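Local structure of xyloglucan-specific endo-beta-1,4-glucanase GH12 (Aspergillus niveus, 4NPR) at residues A[115-120]-A[229-234]; A[64-69]-A[89-94]. The protein probably hydrolyses internal beta-1,4-glucosidic linkages of xyloglucan with retention of configuration, as a family 12 glycoside hydrolase built on a beta-jelly roll. All coordinates share one frame; numbering follows the deposited sequence.

Interaction 1: A[115-120]-A[229-234]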
loop_
_atom_site.group_PDB
_atom_site.type_symbol
_atom_site.label_atom_id
_atom_site.label_comp_id
_atom_site.label_asym_id
_atom_site.label_seq_id
_atom_site.Cartn_x
_atom_site.Cartn_y
_atom_site.Cartn_z
ATOM N N SER A 115 14.922 14.836 -0.307
ATOM C CA SER A 115 14.529 16.198 -0.735
ATOM C C SER A 115 13.405 16.260 -1.779
ATOM O O SER A 115 13.359 15.431 -2.721
ATOM C CB SER A 115 15.760 17.026 -1.159
ATOM O OG SER A 115 16.577 16.284 -2.029
ATOM N N ASN A 116 12.509 17.242 -1.579
ATOM C CA ASN A 116 11.318 17.449 -2.418
ATOM C C ASN A 116 10.488 16.200 -2.683
ATOM O O ASN A 116 10.192 15.867 -3.824
ATOM C CB ASN A 116 11.705 18.113 -3.752
ATOM C CG ASN A 116 12.643 19.296 -3.553
ATOM O OD1 ASN A 116 12.373 20.213 -2.765
ATOM N ND2 ASN A 116 13.778 19.275 -4.259
ATOM N N ILE A 117 10.086 15.521 -1.627
ATOM C CA ILE A 117 9.380 14.229 -1.766
ATOM C C ILE A 117 7.893 14.342 -2.130
ATOM O O ILE A 117 7.161 15.093 -1.497
ATOM C CB ILE A 117 9.531 13.376 -0.492
ATOM C CG1 ILE A 117 10.958 12.811 -0.410
ATOM C CG2 ILE A 117 8.609 12.175 -0.529
ATOM C CD1 ILE A 117 11.394 12.369 0.980
ATOM N N VAL A 118 7.473 13.596 -3.156
ATOM C CA VAL A 118 6.067 13.449 -3.522
ATOM C C VAL A 118 5.869 11.935 -3.657
ATOM O O VAL A 118 6.472 11.304 -4.490
ATOM C CB VAL A 118 5.735 14.164 -4.864
ATOM C CG1 VAL A 118 4.234 14.103 -5.188
ATOM C CG2 VAL A 118 6.231 15.598 -4.855
ATOM N N ALA A 119 5.038 11.365 -2.795
ATOM C CA ALA A 119 4.990 9.914 -2.549
ATOM C C ALA A 119 3.882 9.674 -1.594
ATOM O O ALA A 119 3.524 10.568 -0.837
ATOM C CB ALA A 119 6.274 9.424 -1.909
ATOM N N ASP A 120 3.319 8.485 -1.654
ATOM C CA ASP A 120 2.435 7.991 -0.600
ATOM C C ASP A 120 3.021 6.768 0.092
ATOM O O ASP A 120 3.955 6.142 -0.426
ATOM C CB ASP A 120 0.993 7.714 -1.102
ATOM C CG ASP A 120 0.886 6.513 -2.028
ATOM O OD1 ASP A 120 1.232 5.369 -1.657
ATOM O OD2 ASP A 120 0.399 6.709 -3.146
ATOM N N SER A 229 14.457 13.350 -4.738
ATOM C CA SER A 229 15.864 12.851 -4.811
ATOM C C SER A 229 16.342 12.438 -3.441
ATOM O O SER A 229 15.925 13.038 -2.443
ATOM C CB SER A 229 16.835 13.895 -5.408
ATOM O OG SER A 229 16.417 15.201 -5.131
ATOM N N ASN A 230 17.215 11.425 -3.427
ATOM C CA ASN A 230 17.792 10.835 -2.210
ATOM C C ASN A 230 16.767 10.470 -1.168
ATOM O O ASN A 230 16.971 10.723 0.027
ATOM C CB ASN A 230 18.845 11.752 -1.605
ATOM C CG ASN A 230 19.941 12.058 -2.594
ATOM O OD1 ASN A 230 20.654 11.153 -3.049
ATOM N ND2 ASN A 230 20.047 13.309 -2.991
ATOM N N ALA A 231 15.654 9.893 -1.628
ATOM C CA ALA A 231 14.634 9.452 -0.720
ATOM C C ALA A 231 15.062 8.135 -0.171
ATOM O O ALA A 231 15.736 7.340 -0.835
ATOM C CB ALA A 231 13.296 9.326 -1.407
ATOM N N VAL A 232 14.688 7.938 1.081
ATOM C CA VAL A 232 14.937 6.709 1.794
ATOM C C VAL A 232 13.673 6.486 2.579
ATOM O O VAL A 232 13.264 7.339 3.361
ATOM C CB VAL A 232 16.148 6.796 2.744
ATOM C CG1 VAL A 232 16.441 5.417 3.346
ATOM C CG2 VAL A 232 17.385 7.326 2.025
ATOM N N PHE A 233 13.015 5.379 2.281
ATOM C CA PHE A 233 11.841 4.931 2.993
ATOM C C PHE A 233 12.277 3.698 3.800
ATOM O O PHE A 233 12.713 2.705 3.244
ATOM C CB PHE A 233 10.729 4.597 2.013
ATOM C CG PHE A 233 9.536 3.951 2.649
ATOM C CD1 PHE A 233 8.735 4.663 3.538
ATOM C CD2 PHE A 233 9.208 2.637 2.366
ATOM C CE1 PHE A 233 7.643 4.085 4.115
ATOM C CE2 PHE A 233 8.077 2.055 2.928
ATOM C CZ PHE A 233 7.301 2.780 3.792
ATOM N N THR A 234 12.153 3.817 5.113
ATOM C CA THR A 234 12.688 2.918 6.097
ATOM C C THR A 234 11.481 2.360 6.808
ATOM O O THR A 234 10.737 3.086 7.467
ATOM C CB THR A 234 13.538 3.692 7.142
ATOM O OG1 THR A 234 14.581 4.404 6.475
ATOM C CG2 THR A 234 14.176 2.782 8.143
#
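S115 and S229 face each other as an antiparallel, hydrogen-bonded pair, their CA atoms 5.4 Å apart. S115 N donates to S229 O over 3.0 Å with an N-H...O angle of 166°. The return bond, S229 N to S115 O at 3.1 Å, is equally straight. The S115 side chain can be followed outward: CB lies 4.2 Å from S229 O, and OG, set between the backbone N and the carbonyl carbon (chi1 48°), comes to 3.3 Å from S229 OG. That hydroxyl pair makes a weak hydrogen bond in which either could donate. S115 OG is equally close to S229 O, at 3.3 Å. On the other side of the bridged backbones, I117 CD1 meets A231 CB at 4.3 Å, and both of these side chains also lie on Y112. At each serine-asparagine pair, S115-N116 and S229-N230, the chain turns a corner between the two sheets of the jelly roll, so the bridge joins two such corners. The hydroxyl pair adds a weak bond and the I117-A231 touch an apolar one, while the two near-linear amide bonds tie corner to corner where the chain passes between the sheets, their register set by main-chain atoms.

Interaction 2: A[64-69]-A[89-94]. With SO4 (sulfate ion), chain C.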
loop_
_atom_site.group_PDB
_atom_site.type_symbol
_atom_site.label_atom_id
_atom_site.label_comp_id
_atom_site.label_asym_id
_atom_site.label_seq_id
_atom_site.Cartn_x
_atom_site.Cartn_y
_atom_site.Cartn_z
ATOM N N SER A 64 11.651 -11.600 11.585
ATOM C CA SER A 64 11.676 -11.993 12.958
ATOM C C SER A 64 10.237 -12.307 13.323
ATOM O O SER A 64 9.399 -11.394 13.471
ATOM C CB SER A 64 12.227 -10.809 13.760
ATOM O OG SER A 64 12.163 -11.047 15.141
ATOM N N GLY A 65 9.949 -13.597 13.462
ATOM C CA GLY A 65 8.574 -14.082 13.581
ATOM C C GLY A 65 7.856 -13.702 12.308
ATOM O O GLY A 65 8.367 -13.984 11.226
ATOM N N ASN A 66 6.719 -13.004 12.421
ATOM C CA ASN A 66 6.052 -12.467 11.223
ATOM C C ASN A 66 6.293 -10.978 10.969
ATOM O O ASN A 66 5.521 -10.361 10.267
ATOM C CB ASN A 66 4.557 -12.776 11.218
ATOM C CG ASN A 66 4.029 -13.003 9.793
ATOM O OD1 ASN A 66 4.705 -13.634 8.945
ATOM N ND2 ASN A 66 2.839 -12.473 9.512
ATOM N N THR A 67 7.405 -10.448 11.485
ATOM C CA THR A 67 7.794 -9.037 11.341
ATOM C C THR A 67 8.971 -8.810 10.394
ATOM O O THR A 67 10.062 -9.320 10.616
ATOM C CB THR A 67 8.190 -8.495 12.722
ATOM O OG1 THR A 67 7.086 -8.677 13.601
ATOM C CG2 THR A 67 8.559 -7.024 12.673
ATOM N N ILE A 68 8.753 -8.018 9.353
ATOM C CA ILE A 68 9.781 -7.778 8.335
ATOM C C ILE A 68 10.319 -6.351 8.495
ATOM O O ILE A 68 9.560 -5.452 8.883
ATOM C CB ILE A 68 9.280 -8.051 6.904
ATOM C CG1 ILE A 68 10.402 -7.835 5.871
ATOM C CG2 ILE A 68 8.089 -7.174 6.523
ATOM C CD1 ILE A 68 10.133 -8.491 4.520
ATOM N N VAL A 69 11.635 -6.194 8.292
ATOM C CA VAL A 69 12.354 -4.922 8.357
ATOM C C VAL A 69 13.012 -4.737 6.989
ATOM O O VAL A 69 13.726 -5.619 6.511
ATOM C CB VAL A 69 13.434 -4.968 9.501
ATOM C CG1 VAL A 69 14.230 -3.661 9.639
ATOM C CG2 VAL A 69 12.764 -5.368 10.837
ATOM N N ALA A 89 5.928 -4.874 0.666
ATOM C CA ALA A 89 5.876 -6.243 1.173
ATOM C C ALA A 89 4.430 -6.804 1.004
ATOM O O ALA A 89 3.497 -6.232 1.527
ATOM C CB ALA A 89 6.267 -6.261 2.639
ATOM N N ALA A 90 4.301 -7.957 0.344
ATOM C CA ALA A 90 3.030 -8.645 0.111
ATOM C C ALA A 90 2.943 -9.937 0.917
ATOM O O ALA A 90 3.834 -10.796 0.899
ATOM C CB ALA A 90 2.874 -8.959 -1.375
ATOM N N LEU A 91 1.848 -10.076 1.629
ATOM C CA LEU A 91 1.628 -11.234 2.448
ATOM C C LEU A 91 1.164 -12.349 1.541
ATOM O O LEU A 91 0.333 -12.111 0.685
ATOM C CB LEU A 91 0.539 -10.939 3.461
ATOM C CG LEU A 91 0.227 -12.079 4.415
ATOM C CD1 LEU A 91 1.408 -12.252 5.363
ATOM C CD2 LEU A 91 -1.089 -11.814 5.158
ATOM N N GLN A 92 1.678 -13.558 1.769
ATOM C CA GLN A 92 1.322 -14.760 1.015
ATOM C C GLN A 92 0.356 -15.565 1.860
ATOM O O GLN A 92 0.670 -16.018 2.940
ATOM C CB GLN A 92 2.573 -15.566 0.701
ATOM C CG GLN A 92 3.670 -14.751 0.022
ATOM C CD GLN A 92 3.197 -14.118 -1.311
ATOM O OE1 GLN A 92 3.060 -12.896 -1.438
ATOM N NE2 GLN A 92 2.941 -14.951 -2.290
ATOM N N PHE A 93 -0.866 -15.682 1.402
ATOM C CA PHE A 93 -1.865 -16.383 2.191
ATOM C C PHE A 93 -2.918 -16.938 1.267
ATOM O O PHE A 93 -3.004 -16.607 0.091
ATOM C CB PHE A 93 -2.521 -15.452 3.228
ATOM C CG PHE A 93 -3.309 -14.317 2.600
ATOM C CD1 PHE A 93 -2.654 -13.260 1.980
ATOM C CD2 PHE A 93 -4.707 -14.332 2.607
ATOM C CE1 PHE A 93 -3.357 -12.243 1.393
ATOM C CE2 PHE A 93 -5.420 -13.318 2.016
ATOM C CZ PHE A 93 -4.744 -12.269 1.403
ATOM N N THR A 94 -3.719 -17.811 1.833
ATOM C CA THR A 94 -4.791 -18.400 1.089
ATOM C C THR A 94 -5.958 -17.429 1.138
ATOM O O THR A 94 -6.322 -16.981 2.213
ATOM C CB THR A 94 -5.192 -19.735 1.714
ATOM O OG1 THR A 94 -4.044 -20.600 1.723
ATOM C CG2 THR A 94 -6.311 -20.363 0.916
HETATM S S SO4 C . 4.480 -7.231 15.734
HETATM O O1 SO4 C . 3.652 -6.028 16.010
HETATM O O2 SO4 C . 5.241 -6.955 14.486
HETATM O O3 SO4 C . 5.406 -7.429 16.886
HETATM O O4 SO4 C . 3.623 -8.450 15.563
#
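I68 CG2 meets A89 CB at 4.4 Å, both CB atoms being directed at the opposing segment. I68 CG1 is anti to the backbone N (chi1 -178°), and it is the CG2 branch, a single methyl, that makes the touch. Nearer the turn, L91 sets off at an angle to the other segment, and CD1 then reaches N66 ND2, also at 4.4 Å. The contact is largely apolar and light, burying 91 Å² over both sides, with no hydrogen bond between the segments. The CA atoms of I68 and A89 are 8.3 Å apart, too far for paired strands, which fits residues of two facing sheets whose side chains meet in the interior of the jelly roll.

Polar bonds lie within the first segment or lead outward from it. T67 N to S64 O at 3.0 Å and S64 N to T67 O at 2.9 Å make the type II' turn, with G65 at positive phi, a two-residue beta hairpin linking strands 53-64 and 67-77. The N66 amide finds its polar partner outside the contact, OD1 bonding to N38 ND2.

The ionic group is a sulfate, probably from the crystallisation liquor. T67 OG1, placed beside the backbone N (chi1 -57°), donates to its O2 over 2.7 Å, and S239 OG also binds the ion.

In the fold, I68 lies between strands 53-64 and 231-240 of one sheet, touching F60 and Y238, whereas A89 is hydrogen-bonded through its backbone to A221 of strand 215-226 in the other. L91 touches Y39 of strand 39-42 and V240 of strand 231-240.

In the fold
From the N terminus, interaction 2 comes first: the chain leaves the turn at 64-67, runs along strand 67-77 and comes back as strand 87-97, closing a loop with 19 residues between its segments. Interaction 1 opens later, at 115-120, and closes at 229-234 after 108 intervening residues, among them helix 198-207. The two are in series, neither nested nor crossed. Each joins a strand of the six-stranded sheet to one of the nine-stranded sheet: 67-77 to 87-97, and 231-240 to 117-128. Strands 67-77 and 231-240 are neighbours, so both contacts reach this shared pair, with centres 24 Å apart and nearest atoms about 7 Å apart.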